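Local structure of putative cobalamin synthesis related protein (Corynebacterium diphtheriae, 2NPN) at residues Ser24-Asp36 with Glu97-Val109. The protein binds S-adenosylmethionine and probably acts as a methyltransferase of cobalamin biosynthesis, a precorrin-6A synthase. Residues are numbered along the deposited sequence; the frame is centred on the assembly and turned at random. Where two conformers were deposited one is given.
Sequences SGLRHAQAIVALD and ERTPDDGAVAFLV
Val33 lies against Phe107 where strands 31-35 and 104-109 run parallel, their axes 30° apart. Its CB sits over one ring face, offset toward the rim, 4.0 Å from the ring centroid, a CH-pi contact. With CG1 anti to the backbone N (chi1 179°), that methyl reaches Phe107 CE1 at 3.5 Å, while CG2 meets Val105 CG2; Val33 thus fits between Val105 and Phe107 on one sheet face. Farther back on that face, the bump of Ala31 CB nestles against Thr99 CG2 and Arg98 CB. On the other face Ile32 CG2 fits against Leu108 CG at 3.6 Å, and Leu108 CD2 presses unusually tightly on Leu26 CD2 (3.3 Å), their side chains nearly perpendicular. Ala29 CB meets Ala106 CB, small against small. The backbones are joined by hydrogen bonds from Ala106 N to Ala31 O, Val33 N to Ala106 O and Leu108 N to Val33 O. In the loop after helix 20-28, Gln30 bends at chi2 (135°) so that OE1 takes Ala104 N at 2.8 Å, in return for Gln30 N on Ala104 O. In the five-stranded parallel sheet (order 3-2-4-1-5) of this tetrapyrrole methylase, strands 61-64 and 3-9 flank the pair; helices 20-28 and 42-55 cover the Ile32-Leu108 face.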
loop_
_atom_site.group_PDB
_atom_site.type_symbol
_atom_site.label_atom_id
_atom_site.label_comp_id
_atom_site.label_asym_id
_atom_site.label_seq_id
_atom_site.Cartn_x
_atom_site.Cartn_y
_atom_site.Cartn_z
ATOM N N SER A 24 -5.798 13.319 12.988
ATOM C CA SER A 24 -5.349 13.704 14.321
ATOM C C SER A 24 -3.885 13.329 14.546
ATOM O O SER A 24 -3.108 14.108 15.086
ATOM C CB SER A 24 -6.206 13.064 15.404
ATOM O OG SER A 24 -5.911 13.647 16.659
ATOM N N GLY A 25 -3.495 12.133 14.112
ATOM C CA GLY A 25 -2.126 11.723 14.262
ATOM C C GLY A 25 -1.172 12.631 13.488
ATOM O O GLY A 25 -0.135 13.042 13.994
ATOM N N LEU A 26 -1.536 12.980 12.260
ATOM C CA LEU A 26 -0.706 13.841 11.423
ATOM C C LEU A 26 -0.533 15.224 12.070
ATOM O O LEU A 26 0.549 15.790 12.068
ATOM C CB LEU A 26 -1.327 13.987 10.032
ATOM C CG LEU A 26 -1.251 12.732 9.154
ATOM C CD1 LEU A 26 -2.208 12.912 7.950
ATOM C CD2 LEU A 26 0.188 12.492 8.699
ATOM N N ARG A 27 -1.642 15.759 12.577
ATOM C CA ARG A 27 -1.628 17.089 13.179
ATOM C C ARG A 27 -0.873 17.177 14.484
ATOM O O ARG A 27 -0.378 18.257 14.813
ATOM C CB ARG A 27 -3.029 17.599 13.382
ATOM C CG ARG A 27 -3.741 17.815 12.079
ATOM C CD ARG A 27 -4.993 18.578 12.258
ATOM N NE ARG A 27 -4.719 19.990 12.505
ATOM C CZ ARG A 27 -5.636 20.892 12.845
ATOM N NH1 ARG A 27 -6.905 20.541 13.003
ATOM N NH2 ARG A 27 -5.290 22.140 13.046
ATOM N N HIS A 28 -0.807 16.069 15.215
ATOM C CA HIS A 28 -0.039 16.031 16.452
ATOM C C HIS A 28 1.441 15.623 16.294
ATOM O O HIS A 28 2.218 15.831 17.222
ATOM C CB HIS A 28 -0.790 15.154 17.471
ATOM C CG HIS A 28 -2.077 15.768 17.934
ATOM N ND1 HIS A 28 -2.163 16.602 19.030
ATOM C CD2 HIS A 28 -3.330 15.689 17.430
ATOM C CE1 HIS A 28 -3.417 17.000 19.171
ATOM N NE2 HIS A 28 -4.145 16.450 18.221
ATOM N N ALA A 29 1.847 15.142 15.130
ATOM C CA ALA A 29 3.244 14.759 14.932
ATOM C C ALA A 29 4.117 15.978 14.807
ATOM O O ALA A 29 3.813 16.910 14.071
ATOM C CB ALA A 29 3.428 13.887 13.720
ATOM N N GLN A 30 5.218 15.935 15.536
ATOM C CA GLN A 30 6.261 16.948 15.458
ATOM C C GLN A 30 7.281 16.672 14.335
ATOM O O GLN A 30 8.119 17.543 14.014
ATOM C CB GLN A 30 6.964 17.028 16.787
ATOM C CG GLN A 30 6.191 17.842 17.795
ATOM C CD GLN A 30 6.120 17.168 19.153
ATOM O OE1 GLN A 30 6.263 15.947 19.260
ATOM N NE2 GLN A 30 5.870 17.952 20.190
ATOM N N ALA A 31 7.244 15.459 13.796
ATOM C CA ALA A 31 8.028 15.055 12.647
ATOM C C ALA A 31 7.291 13.993 11.871
ATOM O O ALA A 31 6.582 13.225 12.458
ATOM C CB ALA A 31 9.391 14.515 13.055
ATOM N N ILE A 32 7.522 13.973 10.559
ATOM C CA ILE A 32 6.903 13.031 9.645
ATOM C C ILE A 32 7.966 12.334 8.804
ATOM O O ILE A 32 8.833 12.978 8.221
ATOM C CB ILE A 32 5.859 13.699 8.731
ATOM C CG1 ILE A 32 4.721 14.300 9.560
ATOM C CG2 ILE A 32 5.266 12.652 7.772
ATOM C CD1 ILE A 32 3.698 15.087 8.738
ATOM N N VAL A 33 7.875 11.007 8.739
ATOM C CA VAL A 33 8.841 10.171 7.994
ATOM C C VAL A 33 8.047 9.305 7.003
ATOM O O VAL A 33 6.926 8.846 7.270
ATOM C CB VAL A 33 9.658 9.234 8.927
ATOM C CG1 VAL A 33 10.655 8.336 8.123
ATOM C CG2 VAL A 33 10.407 10.042 10.023
ATOM N N ALA A 34 8.665 9.018 5.866
ATOM C CA ALA A 34 8.096 8.053 4.949
ATOM C C ALA A 34 9.221 7.201 4.384
ATOM O O ALA A 34 10.237 7.741 3.930
ATOM C CB ALA A 34 7.374 8.753 3.852
ATOM N N LEU A 35 9.059 5.877 4.444
ATOM C CA LEU A 35 10.065 4.967 3.891
ATOM C C LEU A 35 9.614 4.628 2.479
ATOM O O LEU A 35 8.506 4.122 2.290
ATOM C CB LEU A 35 10.176 3.714 4.768
ATOM C CG LEU A 35 10.488 3.991 6.252
ATOM C CD1 LEU A 35 10.424 2.713 7.120
ATOM C CD2 LEU A 35 11.851 4.686 6.429
ATOM N N ASP A 36 10.443 4.941 1.493
ATOM C CA ASP A 36 10.082 4.736 0.080
ATOM C C ASP A 36 10.924 3.647 -0.578
ATOM O O ASP A 36 12.082 3.434 -0.204
ATOM C CB ASP A 36 10.219 6.057 -0.684
ATOM C CG ASP A 36 9.200 7.097 -0.251
ATOM O OD1 ASP A 36 8.128 6.716 0.270
ATOM O OD2 ASP A 36 9.463 8.301 -0.459
ATOM N N GLU A 97 16.436 13.902 17.014
ATOM C CA GLU A 97 16.737 15.322 16.692
ATOM C C GLU A 97 15.464 16.127 16.531
ATOM O O GLU A 97 15.431 17.288 16.946
ATOM C CB GLU A 97 17.526 15.474 15.387
ATOM C CG GLU A 97 18.941 14.974 15.469
ATOM C CD GLU A 97 19.554 14.599 14.109
ATOM O OE1 GLU A 97 18.848 14.592 13.068
ATOM O OE2 GLU A 97 20.782 14.306 14.088
ATOM N N ARG A 98 14.439 15.535 15.917
ATOM C CA ARG A 98 13.273 16.305 15.469
ATOM C C ARG A 98 12.093 16.228 16.394
ATOM O O ARG A 98 11.065 16.859 16.136
ATOM C CB ARG A 98 12.842 15.913 14.049
ATOM C CG ARG A 98 13.801 16.264 12.976
ATOM C CD ARG A 98 13.263 15.850 11.627
ATOM N NE ARG A 98 14.172 16.274 10.582
ATOM C CZ ARG A 98 13.841 16.486 9.311
ATOM N NH1 ARG A 98 12.606 16.300 8.866
ATOM N NH2 ARG A 98 14.792 16.883 8.466
ATOM N N THR A 99 12.195 15.427 17.451
ATOM C CA THR A 99 11.114 15.342 18.433
ATOM C C THR A 99 11.727 15.320 19.825
ATOM O O THR A 99 12.759 14.696 20.041
ATOM C CB THR A 99 10.255 14.077 18.212
ATOM O OG1 THR A 99 11.055 12.917 18.445
ATOM C CG2 THR A 99 9.719 14.018 16.747
ATOM N N PRO A 100 11.068 15.965 20.790
ATOM C CA PRO A 100 11.531 15.889 22.180
ATOM C C PRO A 100 11.260 14.503 22.757
ATOM O O PRO A 100 10.552 13.680 22.125
ATOM C CB PRO A 100 10.678 16.937 22.889
ATOM C CG PRO A 100 9.471 17.061 22.092
ATOM C CD PRO A 100 9.814 16.714 20.659
ATOM N N ASP A 101 11.790 14.269 23.958
ATOM C CA ASP A 101 11.760 12.934 24.536
ATOM C C ASP A 101 10.346 12.404 24.816
ATOM O O ASP A 101 10.175 11.196 24.924
ATOM C CB ASP A 101 12.642 12.816 25.770
ATOM C CG ASP A 101 12.278 13.794 26.850
ATOM O OD1 ASP A 101 11.288 14.552 26.698
ATOM O OD2 ASP A 101 13.014 13.814 27.869
ATOM N N ASP A 102 9.360 13.307 24.909
ATOM C CA ASP A 102 7.947 12.955 25.066
ATOM C C ASP A 102 7.131 13.243 23.801
ATOM O O ASP A 102 5.904 13.288 23.834
ATOM C CB ASP A 102 7.320 13.669 26.281
ATOM C CG ASP A 102 7.390 15.189 26.194
ATOM O OD1 ASP A 102 8.054 15.714 25.271
ATOM O OD2 ASP A 102 6.827 15.872 27.095
ATOM N N GLY A 103 7.824 13.448 22.701
ATOM C CA GLY A 103 7.194 13.911 21.453
ATOM C C GLY A 103 6.651 12.801 20.599
ATOM O O GLY A 103 6.675 11.628 20.990
ATOM N N ALA A 104 6.172 13.186 19.419
ATOM C CA ALA A 104 5.516 12.238 18.524
ATOM C C ALA A 104 6.061 12.376 17.117
ATOM O O ALA A 104 6.265 13.492 16.622
ATOM C CB ALA A 104 4.046 12.457 18.523
ATOM N N VAL A 105 6.316 11.237 16.488
ATOM C CA VAL A 105 6.670 11.160 15.070
ATOM C C VAL A 105 5.631 10.307 14.355
ATOM O O VAL A 105 5.116 9.355 14.946
ATOM C CB VAL A 105 8.095 10.588 14.852
ATOM C CG1 VAL A 105 8.277 9.278 15.482
ATOM C CG2 VAL A 105 8.513 10.527 13.366
ATOM N N ALA A 106 5.299 10.684 13.130
ATOM C CA ALA A 106 4.386 9.912 12.292
ATOM C C ALA A 106 5.159 9.324 11.105
ATOM O O ALA A 106 5.840 10.079 10.381
ATOM C CB ALA A 106 3.229 10.813 11.761
ATOM N N PHE A 107 4.999 8.014 10.862
ATOM C CA PHE A 107 5.435 7.377 9.623
ATOM C C PHE A 107 4.220 7.220 8.710
ATOM O O PHE A 107 3.190 6.708 9.165
ATOM C CB PHE A 107 6.016 5.994 9.868
ATOM C CG PHE A 107 7.419 5.974 10.421
ATOM C CD1 PHE A 107 8.483 5.590 9.612
ATOM C CD2 PHE A 107 7.651 6.297 11.730
ATOM C CE1 PHE A 107 9.764 5.521 10.091
ATOM C CE2 PHE A 107 8.945 6.236 12.254
ATOM C CZ PHE A 107 10.027 5.843 11.416
ATOM N N LEU A 108 4.340 7.622 7.449
ATOM C CA LEU A 108 3.226 7.534 6.511
ATOM C C LEU A 108 3.352 6.256 5.716
ATOM O O LEU A 108 4.447 5.932 5.195
ATOM C CB LEU A 108 3.223 8.743 5.583
ATOM C CG LEU A 108 3.267 10.095 6.283
ATOM C CD1 LEU A 108 3.217 11.195 5.215
ATOM C CD2 LEU A 108 2.169 10.194 7.313
ATOM N N VAL A 109 2.238 5.546 5.559
ATOM C CA VAL A 109 2.223 4.274 4.826
ATOM C C VAL A 109 1.028 4.307 3.878
ATOM O O VAL A 109 -0.109 4.569 4.307
ATOM C CB VAL A 109 2.079 3.058 5.783
ATOM C CG1 VAL A 109 2.041 1.775 4.965
ATOM C CG2 VAL A 109 3.259 3.057 6.784
HETATM O O HOH W 1 10.866 19.120 14.602
HETATM O O HOH W 2 9.764 15.833 9.736
HETATM O O HOH W 3 6.779 4.744 6.059
#